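PDB 1O22: orphan protein TM0875 from Thermotoga maritima, which is an orphan protein of unknown function with a new fold, and may form a symmetric dimer. Local coordinates for the interface of chains A and B. Numbering follows the deposited sequence. Chains: chain A/B, orphan protein TM0875.

Contacts 1, 2 and 3 show how two copies of one chain can be joined at several separated points. Contact 2 lies about 23 Å from contact 1 and about 22 Å from contact 3, while contacts 1 and 3 are about 44 Å apart, all measured between C-alpha centres, so the three run almost in line. No residue is common to them, and contact 2, where Lys120 meets its own copy, sits at the two-fold axis. Contacts 1 and 3 have twins with the chains exchanged. Helix 31-44, the turn before strand 122-128, and strands 93-98 and 100-107 thus all contribute to what may be a dimer in solution.

Contact 1: the interface of chains A and B. Residues chain A 28, 30, 33, 55-56; chain B 44-46.
B:Val46 is set against A:Leu33 and A:Lys28, one methyl for each, an example of a small branched side chain serving two partners. CG1 of B:Val46, anti to its backbone N (chi1 175°), packs 3.9 Å from CD2 of A:Leu33, the two side chains crossing at about a right angle. A:Ile56 flanks the same methyl with its CG2, and its CD1 lies against one face of the A:Phe30 ring, a second layer behind the contact. The other methyl, B:Val46 CG2, rests 4.0 Å from CE of A:Lys28. Further out, CD1 of A:Leu55 touches the carbonyl O of B:Gly45 at 3.6 Å. At the polar rim A:Lys28, nearly extended until it bends at chi4 (66°), gives a hydrogen bond of 2.7 Å from NZ to the carbonyl O of B:Thr44, in the carbonyl plane and on a lone pair. That O belongs to the last residue of helix 31-44, whose negative end would suit an ammonium. A methionine in place of A:Lys28 would probably leave this helix-end carbonyl without its charged mate. The turn through B:Gly45 may be braced by a hydrogen bond from the backbone N of B:Val46 to the hydroxyl OG1 of B:Thr44, 3.2 Å long.

Contact 2: the interface of chains A and B. Residues chain A 120, 122; chain B 120, 122.
A:Lys120 and B:Lys120 meet tip to tip across the two-fold axis, each hiding 51 Å² against the other chain, and illustrate how a two-fold axis can set a residue against its own copy. The methylene next to the amine does the touching: CE of A:Lys120 lies 3.4 Å from CE of B:Lys120, tighter than usual for two carbons. Beyond CE each chain turns back toward its own tryptophan, leaving NZ alongside the opposing CE, 3.4 Å from A:Lys120 NZ to B:Lys120 CE. The two NZ atoms, A:Lys120 and B:Lys120, remain 3.9 Å apart, and two positive charges this near would be expected to repel, perhaps lowering the tendency of one to be protonated. The chain reaches the axis by starting between its backbone N and carbonyl carbon (chi1 55°) and bending again at chi2 and chi4. That last bend carries NZ over the pyrrole edge of the indole, near CD1 and CG of A:Trp122. B:Lys120 CE stands over the same face, 4.3 Å from A:Trp122 NE1. The lysine occupies the turn between strands 114-119 and 122-128, with a positive phi, and the tryptophan begins the second strand. The patch therefore brings the tight turns between these strands of the two chains together at the axis, and may help to set the spacing of the two chains midway along the interface.

Contact 3: the interface of chains A and B. Residues chain A 80, 99-102; chain B 92-94.
A:Phe101 and B:Trp94 face each other in an antiparallel beta pairing between chains, within a protein of the DUF3855 family; they hide 70 and 77 Å² respectively. The strands involved are 100-107 of chain A and 93-98 of chain B. CB of A:Phe101 lies over the face of the B:Trp94 indole, 3.8 Å from the centroid of the six-membered ring, in a CH-pi contact. From there the phenyl, with CG anti to its backbone N (chi1 -175°), runs past the pyrrole side, its plane turned 64° to the indole in an edge-to-face pair. CD1 of A:Phe101 comes 3.5 Å from NE1 of B:Trp94, and the far rim of the phenyl leans on B:Gly92, with CZ 3.4 Å from CA of that glycine. At the benzo end, the amide of A:Asn99, its plane 23° from that of the indole, sits beyond the rim at CE3, displaced to the face opposite A:Phe101 CB, with OD1 3.9 Å from CE3 of B:Trp94. Backbone bonds fix the register beside the rings. A:Val102 N donates to the carbonyl O of B:Asp93 at 3.0 Å, and B:Gly92 N donates to the carbonyl O of A:Val102 at 2.7 Å.

Contact 1: the interface of chains A and B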
ATOM      1  N   LYS A  28      15.853 -15.748  18.224  1.00 17.27           N
ATOM      2  CA  LYS A  28      14.493 -16.277  18.238  1.00 17.05           C
ATOM      3  C   LYS A  28      14.348 -17.436  17.252  1.00 20.71           C
ATOM      4  O   LYS A  28      14.811 -17.369  16.105  1.00 22.13           O
ATOM      5  CB  LYS A  28      13.472 -15.184  17.958  1.00 19.04           C
ATOM      6  CG  LYS A  28      12.057 -15.645  18.308  1.00 20.46           C
ATOM      7  CD  LYS A  28      11.086 -14.525  18.504  1.00 27.92           C
ATOM      8  CE  LYS A  28       9.666 -15.058  18.656  1.00 23.20           C
ATOM      9  NZ  LYS A  28       9.491 -15.850  19.893  1.00 19.19           N
ATOM     10  N   PHE A  30      11.828 -19.929  15.203  1.00 21.54           N
ATOM     11  CA  PHE A  30      10.514 -19.861  14.595  1.00 22.79           C
ATOM     12  C   PHE A  30       9.964 -21.193  14.133  1.00 23.00           C
ATOM     13  O   PHE A  30       8.888 -21.240  13.559  1.00 24.11           O
ATOM     14  CB  PHE A  30      10.539 -18.877  13.440  1.00 23.60           C
ATOM     15  CG  PHE A  30      10.819 -17.482  13.872  1.00 21.80           C
ATOM     16  CD1 PHE A  30       9.830 -16.739  14.481  1.00 24.56           C
ATOM     17  CD2 PHE A  30      12.078 -16.937  13.733  1.00 29.17           C
ATOM     18  CE1 PHE A  30      10.076 -15.454  14.915  1.00 21.76           C
ATOM     19  CE2 PHE A  30      12.317 -15.649  14.148  1.00 22.68           C
ATOM     20  CZ  PHE A  30      11.302 -14.912  14.744  1.00 18.08           C
ATOM     21  N   LEU A  33       6.536 -22.010  15.496  1.00 24.57           N
ATOM     22  CA  LEU A  33       5.572 -21.078  14.892  1.00 27.15           C
ATOM     23  C   LEU A  33       5.147 -21.641  13.523  1.00 25.70           C
ATOM     24  O   LEU A  33       3.967 -21.804  13.264  1.00 24.83           O
ATOM     25  CB  LEU A  33       6.182 -19.676  14.703  1.00 25.29           C
ATOM     26  CG  LEU A  33       5.305 -18.613  14.028  1.00 29.29           C
ATOM     27  CD1 LEU A  33       4.179 -18.214  14.933  1.00 29.54           C
ATOM     28  CD2 LEU A  33       6.104 -17.387  13.641  1.00 33.95           C
ATOM     29  N   LEU A  55       9.887  -8.634  16.571  1.00 18.01           N
ATOM     30  CA  LEU A  55      10.448  -9.981  16.515  1.00 18.90           C
ATOM     31  C   LEU A  55      10.683 -10.500  15.113  1.00 19.39           C
ATOM     32  O   LEU A  55      11.573 -11.284  14.906  1.00 17.72           O
ATOM     33  CB  LEU A  55       9.565 -10.983  17.270  1.00 20.38           C
ATOM     34  CG  LEU A  55       9.298 -10.596  18.719  1.00 18.05           C
ATOM     35  CD1 LEU A  55       8.304 -11.576  19.331  1.00 29.35           C
ATOM     36  CD2 LEU A  55      10.619 -10.567  19.518  1.00 28.70           C
ATOM     37  N   ILE A  56       9.823 -10.092  14.184  1.00 17.45           N
ATOM     38  CA  ILE A  56       9.748 -10.670  12.868  1.00 17.38           C
ATOM     39  C   ILE A  56       8.897  -9.738  11.977  1.00 19.36           C
ATOM     40  O   ILE A  56       7.958  -9.091  12.443  1.00 17.92           O
ATOM     41  CB  ILE A  56       9.119 -12.119  12.925  1.00 19.69           C
ATOM     42  CG1 ILE A  56       9.171 -12.762  11.536  1.00 14.92           C
ATOM     43  CG2 ILE A  56       7.674 -12.099  13.491  1.00 19.72           C
ATOM     44  CD1 ILE A  56       9.084 -14.291  11.515  1.00 18.56           C
TER
ATOM     45  N   THR B  44       4.651 -17.788  21.678  1.00 23.98           N
ATOM     46  CA  THR B  44       5.732 -17.244  20.828  1.00 23.28           C
ATOM     47  C   THR B  44       5.901 -15.715  20.884  1.00 23.21           C
ATOM     48  O   THR B  44       6.957 -15.168  20.523  1.00 23.40           O
ATOM     49  CB  THR B  44       5.527 -17.704  19.353  1.00 22.46           C
ATOM     50  OG1 THR B  44       4.399 -17.044  18.760  1.00 20.25           O
ATOM     51  CG2 THR B  44       5.147 -19.205  19.280  1.00 24.68           C
ATOM     52  N   GLY B  45       4.855 -15.014  21.304  1.00 21.37           N
ATOM     53  CA  GLY B  45       4.867 -13.567  21.290  1.00 19.55           C
ATOM     54  C   GLY B  45       4.614 -13.003  19.897  1.00 18.85           C
ATOM     55  O   GLY B  45       4.760 -11.800  19.674  1.00 15.27           O
ATOM     56  N   VAL B  46       4.236 -13.881  18.968  1.00 13.75           N
ATOM     57  CA  VAL B  46       4.027 -13.519  17.568  1.00 14.44           C
ATOM     58  C   VAL B  46       2.556 -13.572  17.302  1.00 17.16           C
ATOM     59  O   VAL B  46       1.890 -14.618  17.545  1.00 14.90           O
ATOM     60  CB  VAL B  46       4.773 -14.489  16.585  1.00 15.36           C
ATOM     61  CG1 VAL B  46       4.453 -14.163  15.135  1.00 13.53           C
ATOM     62  CG2 VAL B  46       6.247 -14.401  16.787  1.00 12.01           C
TER

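Contact 2: the interface of chains A and B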
ATOM      1  N   LYS A 120       3.214   2.068   4.815  1.00 34.80           N
ATOM      2  CA  LYS A 120       3.172   0.885   5.697  1.00 36.23           C
ATOM      3  C   LYS A 120       4.429   0.002   5.624  1.00 34.08           C
ATOM      4  O   LYS A 120       5.480   0.408   6.142  1.00 33.82           O
ATOM      5  CB  LYS A 120       1.877   0.054   5.542  1.00 38.31           C
ATOM      6  CG  LYS A 120       1.527  -0.428   4.163  1.00 37.75           C
ATOM      7  CD  LYS A 120       0.679   0.551   3.386  1.00 47.04           C
ATOM      8  CE  LYS A 120       0.436   0.048   1.965  0.65 45.95           C
ATOM      9  NZ  LYS A 120       1.722  -0.299   1.243  0.65 37.83           N
ATOM     10  N   TRP A 122       5.837  -1.045   2.664  1.00 26.44           N
ATOM     11  CA  TRP A 122       6.346  -0.889   1.289  1.00 27.46           C
ATOM     12  C   TRP A 122       7.215   0.369   1.229  1.00 24.55           C
ATOM     13  O   TRP A 122       6.761   1.439   1.607  1.00 25.44           O
ATOM     14  CB  TRP A 122       5.183  -0.747   0.285  1.00 24.07           C
ATOM     15  CG  TRP A 122       4.432  -2.041   0.118  1.00 33.01           C
ATOM     16  CD1 TRP A 122       3.525  -2.581   0.981  1.00 43.62           C
ATOM     17  CD2 TRP A 122       4.544  -2.973  -0.977  1.00 42.25           C
ATOM     18  NE1 TRP A 122       3.060  -3.785   0.497  1.00 46.11           N
ATOM     19  CE2 TRP A 122       3.663  -4.051  -0.705  1.00 43.84           C
ATOM     20  CE3 TRP A 122       5.292  -3.004  -2.168  1.00 45.17           C
ATOM     21  CZ2 TRP A 122       3.515  -5.146  -1.572  1.00 42.29           C
ATOM     22  CZ3 TRP A 122       5.142  -4.106  -3.028  1.00 43.15           C
ATOM     23  CH2 TRP A 122       4.265  -5.149  -2.719  1.00 44.53           C
TER
ATOM     24  N   LYS B 120      -3.332  -3.543  -3.760  1.00 34.80           N
ATOM     25  CA  LYS B 120      -3.482  -4.754  -2.928  1.00 36.23           C
ATOM     26  C   LYS B 120      -4.817  -4.833  -2.168  1.00 34.08           C
ATOM     27  O   LYS B 120      -5.854  -5.081  -2.798  1.00 33.82           O
ATOM     28  CB  LYS B 120      -2.274  -5.008  -1.997  1.00 38.31           C
ATOM     29  CG  LYS B 120      -1.874  -3.898  -1.067  1.00 37.75           C
ATOM     30  CD  LYS B 120      -0.871  -2.945  -1.673  1.00 47.04           C
ATOM     31  CE  LYS B 120      -0.576  -1.791  -0.717  0.65 45.95           C
ATOM     32  NZ  LYS B 120      -1.833  -1.085  -0.252  0.65 37.83           N
ATOM     33  N   TRP B 122      -6.100  -2.226  -0.323  1.00 26.44           N
ATOM     34  CA  TRP B 122      -6.484  -0.827  -0.061  1.00 27.46           C
ATOM     35  C   TRP B 122      -7.208  -0.280  -1.293  1.00 24.55           C
ATOM     36  O   TRP B 122      -6.673  -0.345  -2.390  1.00 25.44           O
ATOM     37  CB  TRP B 122      -5.240   0.042   0.220  1.00 24.07           C
ATOM     38  CG  TRP B 122      -4.619  -0.291   1.551  1.00 33.01           C
ATOM     39  CD1 TRP B 122      -3.842  -1.371   1.847  1.00 43.62           C
ATOM     40  CD2 TRP B 122      -4.746   0.458   2.777  1.00 42.25           C
ATOM     41  NE1 TRP B 122      -3.471  -1.346   3.175  1.00 46.11           N
ATOM     42  CE2 TRP B 122      -4.007  -0.233   3.771  1.00 43.84           C
ATOM     43  CE3 TRP B 122      -5.400   1.650   3.137  1.00 45.17           C
ATOM     44  CZ2 TRP B 122      -3.910   0.221   5.096  1.00 42.29           C
ATOM     45  CZ3 TRP B 122      -5.303   2.095   4.468  1.00 43.15           C
ATOM     46  CH2 TRP B 122      -4.567   1.381   5.416  1.00 44.53           C
TER

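Contact 3: the interface of chains A and B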
ATOM      1  N   LEU A  80      -4.767  12.988  -9.718  1.00 18.66           N
ATOM      2  CA  LEU A  80      -5.720  12.253 -10.554  1.00 15.53           C
ATOM      3  C   LEU A  80      -6.052  13.130 -11.757  1.00 14.13           C
ATOM      4  O   LEU A  80      -6.205  14.339 -11.640  1.00 16.02           O
ATOM      5  CB  LEU A  80      -6.996  11.947  -9.748  1.00 17.44           C
ATOM      6  CG  LEU A  80      -6.853  11.288  -8.380  1.00 22.76           C
ATOM      7  CD1 LEU A  80      -8.044  11.527  -7.510  1.00 31.47           C
ATOM      8  CD2 LEU A  80      -6.657   9.785  -8.583  1.00 29.80           C
ATOM      9  N   ASN A  99      -3.922  20.656 -15.068  1.00 31.28           N
ATOM     10  CA  ASN A  99      -5.271  20.411 -14.561  1.00 29.98           C
ATOM     11  C   ASN A  99      -5.440  19.009 -13.941  1.00 28.56           C
ATOM     12  O   ASN A  99      -6.244  18.171 -14.391  1.00 28.72           O
ATOM     13  CB  ASN A  99      -6.318  20.649 -15.651  1.00 32.47           C
ATOM     14  CG  ASN A  99      -7.725  20.785 -15.080  1.00 36.72           C
ATOM     15  OD1 ASN A  99      -7.941  21.569 -14.154  1.00 36.61           O
ATOM     16  ND2 ASN A  99      -8.671  19.991 -15.598  1.00 36.09           N
ATOM     17  N   VAL A 100      -4.669  18.767 -12.889  1.00 24.93           N
ATOM     18  CA  VAL A 100      -4.789  17.531 -12.157  1.00 21.33           C
ATOM     19  C   VAL A 100      -5.269  17.814 -10.757  1.00 22.69           C
ATOM     20  O   VAL A 100      -5.047  18.897 -10.219  1.00 25.29           O
ATOM     21  CB  VAL A 100      -3.468  16.721 -12.204  1.00 18.38           C
ATOM     22  CG1 VAL A 100      -3.258  16.171 -13.596  1.00 20.87           C
ATOM     23  CG2 VAL A 100      -2.292  17.536 -11.807  1.00 21.33           C
ATOM     24  N   PHE A 101      -5.965  16.845 -10.181  1.00 21.50           N
ATOM     25  CA  PHE A 101      -6.396  16.887  -8.804  1.00 20.94           C
ATOM     26  C   PHE A 101      -5.339  16.275  -7.878  1.00 23.05           C
ATOM     27  O   PHE A 101      -5.027  15.096  -7.975  1.00 20.54           O
ATOM     28  CB  PHE A 101      -7.721  16.161  -8.665  1.00 17.81           C
ATOM     29  CG  PHE A 101      -8.323  16.246  -7.306  1.00 20.86           C
ATOM     30  CD1 PHE A 101      -9.111  17.308  -6.969  1.00 24.94           C
ATOM     31  CD2 PHE A 101      -8.120  15.238  -6.378  1.00 32.09           C
ATOM     32  CE1 PHE A 101      -9.706  17.392  -5.721  1.00 33.11           C
ATOM     33  CE2 PHE A 101      -8.708  15.302  -5.124  1.00 35.24           C
ATOM     34  CZ  PHE A 101      -9.507  16.386  -4.795  1.00 31.95           C
ATOM     35  N   VAL A 102      -4.804  17.086  -6.962  1.00 22.20           N
ATOM     36  CA  VAL A 102      -3.869  16.594  -5.960  1.00 20.37           C
ATOM     37  C   VAL A 102      -4.558  15.953  -4.799  1.00 22.05           C
ATOM     38  O   VAL A 102      -5.264  16.597  -4.061  1.00 25.00           O
ATOM     39  CB  VAL A 102      -2.988  17.703  -5.447  1.00 23.81           C
ATOM     40  CG1 VAL A 102      -1.986  17.149  -4.377  1.00 25.12           C
ATOM     41  CG2 VAL A 102      -2.277  18.359  -6.581  1.00 27.30           C
TER
ATOM     42  N   GLY B  92      -6.320  18.064  -2.049  1.00 27.11           N
ATOM     43  CA  GLY B  92      -7.726  17.984  -2.393  1.00 27.92           C
ATOM     44  C   GLY B  92      -8.270  19.116  -3.261  1.00 28.22           C
ATOM     45  O   GLY B  92      -9.465  19.449  -3.162  1.00 29.27           O
ATOM     46  N   ASP B  93      -7.414  19.712  -4.093  1.00 25.38           N
ATOM     47  CA  ASP B  93      -7.847  20.664  -5.121  1.00 26.06           C
ATOM     48  C   ASP B  93      -7.119  20.427  -6.447  1.00 28.76           C
ATOM     49  O   ASP B  93      -6.092  19.720  -6.505  1.00 23.10           O
ATOM     50  CB  ASP B  93      -7.572  22.100  -4.674  1.00 26.31           C
ATOM     51  CG  ASP B  93      -8.691  23.082  -5.047  1.00 32.58           C
ATOM     52  OD1 ASP B  93      -9.513  22.819  -5.985  1.00 35.31           O
ATOM     53  OD2 ASP B  93      -8.815  24.162  -4.423  1.00 34.97           O
ATOM     54  N   TRP B  94      -7.640  21.073  -7.484  1.00 29.37           N
ATOM     55  CA  TRP B  94      -7.043  21.104  -8.817  1.00 33.30           C
ATOM     56  C   TRP B  94      -5.904  22.125  -8.895  1.00 34.83           C
ATOM     57  O   TRP B  94      -5.893  23.138  -8.175  1.00 34.13           O
ATOM     58  CB  TRP B  94      -8.137  21.370  -9.883  1.00 33.95           C
ATOM     59  CG  TRP B  94      -9.260  20.315  -9.815  1.00 34.20           C
ATOM     60  CD1 TRP B  94     -10.301  20.277  -8.922  1.00 31.05           C
ATOM     61  CD2 TRP B  94      -9.406  19.132 -10.634  1.00 29.26           C
ATOM     62  NE1 TRP B  94     -11.074  19.159  -9.131  1.00 26.82           N
ATOM     63  CE2 TRP B  94     -10.551  18.439 -10.175  1.00 28.10           C
ATOM     64  CE3 TRP B  94      -8.682  18.589 -11.694  1.00 23.88           C
ATOM     65  CZ2 TRP B  94     -10.990  17.249 -10.749  1.00 35.83           C
ATOM     66  CZ3 TRP B  94      -9.114  17.413 -12.264  1.00 32.88           C
ATOM     67  CH2 TRP B  94     -10.253  16.746 -11.789  1.00 38.04           C
TER